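Local coordinates for a cystathionine beta-synthase domain protein fused to a Zn-ribbon-like domain (Pyrococcus furiosus, PDB 3GHD) that probably binds nucleotides through its CBS domain and metal ions, likely zinc or iron, through a fused zinc-ribbon-like domain absent from this fragment, at residues Gly36-Arg41 and Val57-Ile62. Residues are numbered along the deposited sequence; the frame is centred on the assembly and turned at random.
Sequences GVVTER and VKVEEI
In the hydrophobic core of this CBS domain, where a central strand of the sheet meets the turn that follows helix 40-48, Val38 packs against Val59 and Ile62. Both methyl groups of Val38 take part. Val38 CG1, placed opposite the backbone N (chi1 174°), meets Ile62 CD1 at 3.7 Å. Val38 CG2 reaches the turn itself, lying 3.4 Å from Val59 O and 4.1 Å from Val59 CB. The Ile62 side chain crosses that of Val38 at about a right angle, and Ile62 CG1 lies 3.9 Å from each of Val38 CG1 and Val38 CG2. That reach depends on chi1 of 63°, which sets Ile62 CG1 between the backbone N and the carbonyl carbon; the extended second torsion then carries CD1 out to Val38 CG1.

No hydrogen bond joins the two segments. Within the turn, Glu61 N donates to Lys58 O at 2.7 Å, and Ile62 N to Val59 O, the same oxygen that Val38 CG2 approaches. On the outer side Lys58 NZ forms a salt bridge with Glu60 OE1 at 3.2 Å, and Lys58 N bonds to Glu61 OE2 from above the carboxylate plane.

Around the valine-isoleucine contact, Ile43 of helix 40-48 also touches Val38, Val47 of the same helix touches Ile62, and Val11 and Val14 of helix 11-20 cover Ile62 and Val59 respectively. An alanine in place of Val38 would probably lose the methyl contacts with Ile62 CD1 and CG1 and open a gap beside the Val59 carbonyl. The chemistry is thus divided: apolar contacts of three buried side chains join turn and strand, backbone bonds lie within the turn, and the charges of Lys58, Glu60 and Glu61 keep to its outer side.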
loop_
_atom_site.group_PDB
_atom_site.type_symbol
_atom_site.label_atom_id
_atom_site.label_comp_id
_atom_site.label_asym_id
_atom_site.label_seq_id
_atom_site.Cartn_x
_atom_site.Cartn_y
_atom_site.Cartn_z
ATOM N N GLY A 36 -7.316 -14.346 -24.300
ATOM C CA GLY A 36 -8.173 -13.686 -23.322
ATOM C C GLY A 36 -7.412 -12.703 -22.434
ATOM O O GLY A 36 -6.262 -12.345 -22.723
ATOM N N VAL A 37 -8.054 -12.314 -21.344
ATOM C CA VAL A 37 -7.501 -11.382 -20.372
ATOM C C VAL A 37 -7.849 -11.861 -18.925
ATOM O O VAL A 37 -8.930 -12.445 -18.685
ATOM C CB VAL A 37 -8.059 -9.967 -20.690
ATOM C CG1 VAL A 37 -9.583 -9.973 -20.516
ATOM C CG2 VAL A 37 -7.371 -8.825 -19.860
ATOM N N VAL A 38 -6.931 -11.607 -17.987
ATOM C CA VAL A 38 -7.099 -11.875 -16.545
ATOM C C VAL A 38 -6.785 -10.553 -15.790
ATOM O O VAL A 38 -5.857 -9.794 -16.131
ATOM C CB VAL A 38 -6.241 -13.082 -16.051
ATOM C CG1 VAL A 38 -6.327 -13.223 -14.536
ATOM C CG2 VAL A 38 -6.646 -14.447 -16.757
ATOM N N THR A 39 -7.695 -10.163 -14.902
ATOM C CA THR A 39 -7.569 -8.960 -14.123
ATOM C C THR A 39 -7.288 -9.331 -12.685
ATOM O O THR A 39 -7.453 -10.478 -12.258
ATOM C CB THR A 39 -8.831 -8.043 -14.242
ATOM O OG1 THR A 39 -9.938 -8.631 -13.557
ATOM C CG2 THR A 39 -9.178 -7.868 -15.684
ATOM N N GLU A 40 -6.893 -8.346 -11.918
ATOM C CA GLU A 40 -6.724 -8.542 -10.477
ATOM C C GLU A 40 -8.061 -8.877 -9.822
ATOM O O GLU A 40 -8.086 -9.611 -8.860
ATOM C CB GLU A 40 -6.040 -7.305 -9.831
ATOM C CG GLU A 40 -4.611 -7.133 -10.320
ATOM C CD GLU A 40 -3.790 -6.130 -9.545
ATOM O OE1 GLU A 40 -4.380 -5.090 -9.278
ATOM O OE2 GLU A 40 -2.570 -6.380 -9.207
ATOM N N ARG A 41 -9.191 -8.380 -10.339
ATOM C CA ARG A 41 -10.496 -8.744 -9.797
ATOM C C ARG A 41 -10.754 -10.219 -10.037
ATOM O O ARG A 41 -11.249 -10.934 -9.138
ATOM C CB ARG A 41 -11.615 -7.942 -10.453
ATOM C CG ARG A 41 -11.778 -6.599 -9.778
ATOM C CD ARG A 41 -12.984 -6.596 -8.901
ATOM N NE ARG A 41 -12.934 -7.506 -7.798
ATOM C CZ ARG A 41 -12.348 -7.255 -6.618
ATOM N NH1 ARG A 41 -12.408 -8.144 -5.638
ATOM N NH2 ARG A 41 -11.816 -6.073 -6.386
ATOM N N VAL A 57 -3.293 -22.982 -10.062
ATOM C CA VAL A 57 -4.217 -22.448 -11.065
ATOM C C VAL A 57 -3.453 -21.761 -12.237
ATOM O O VAL A 57 -2.560 -20.938 -12.015
ATOM C CB VAL A 57 -5.293 -21.562 -10.384
ATOM C CG1 VAL A 57 -6.173 -20.867 -11.414
ATOM C CG2 VAL A 57 -6.145 -22.413 -9.415
ATOM N N LYS A 58 -3.788 -22.142 -13.470
ATOM C CA LYS A 58 -3.201 -21.587 -14.681
ATOM C C LYS A 58 -4.115 -20.457 -15.160
ATOM O O LYS A 58 -5.349 -20.587 -15.086
ATOM C CB LYS A 58 -3.013 -22.691 -15.740
ATOM C CG LYS A 58 -2.154 -23.827 -15.204
ATOM C CD LYS A 58 -1.805 -24.874 -16.239
ATOM C CE LYS A 58 -2.466 -26.251 -16.011
ATOM N NZ LYS A 58 -3.806 -26.422 -16.690
ATOM N N VAL A 59 -3.517 -19.345 -15.614
ATOM C CA VAL A 59 -4.302 -18.146 -15.982
ATOM C C VAL A 59 -5.363 -18.421 -17.038
ATOM O O VAL A 59 -6.413 -17.778 -17.032
ATOM C CB VAL A 59 -3.440 -16.902 -16.419
ATOM C CG1 VAL A 59 -2.857 -16.164 -15.190
ATOM C CG2 VAL A 59 -2.387 -17.281 -17.511
ATOM N N GLU A 60 -5.091 -19.351 -17.941
ATOM C CA GLU A 60 -6.087 -19.814 -18.910
ATOM C C GLU A 60 -7.401 -20.260 -18.214
ATOM O O GLU A 60 -8.491 -20.043 -18.753
ATOM C CB GLU A 60 -5.513 -20.955 -19.753
ATOM C CG GLU A 60 -5.294 -22.247 -18.964
ATOM C CD GLU A 60 -4.573 -23.332 -19.742
ATOM O OE1 GLU A 60 -4.187 -24.336 -19.088
ATOM O OE2 GLU A 60 -4.403 -23.212 -20.985
ATOM N N GLU A 61 -7.279 -20.824 -17.005
ATOM C CA GLU A 61 -8.436 -21.291 -16.233
ATOM C C GLU A 61 -9.353 -20.190 -15.690
ATOM O O GLU A 61 -10.483 -20.499 -15.311
ATOM C CB GLU A 61 -8.011 -22.180 -15.053
ATOM C CG GLU A 61 -7.028 -23.316 -15.366
ATOM C CD GLU A 61 -6.666 -24.097 -14.106
ATOM O OE1 GLU A 61 -7.502 -24.143 -13.156
ATOM O OE2 GLU A 61 -5.552 -24.671 -14.063
ATOM N N ILE A 62 -8.905 -18.925 -15.642
ATOM C CA ILE A 62 -9.774 -17.849 -15.137
ATOM C C ILE A 62 -9.925 -16.631 -16.065
ATOM O O ILE A 62 -10.535 -15.624 -15.667
ATOM C CB ILE A 62 -9.315 -17.334 -13.757
ATOM C CG1 ILE A 62 -7.919 -16.710 -13.843
ATOM C CG2 ILE A 62 -9.314 -18.409 -12.726
ATOM C CD1 ILE A 62 -7.463 -16.075 -12.537
#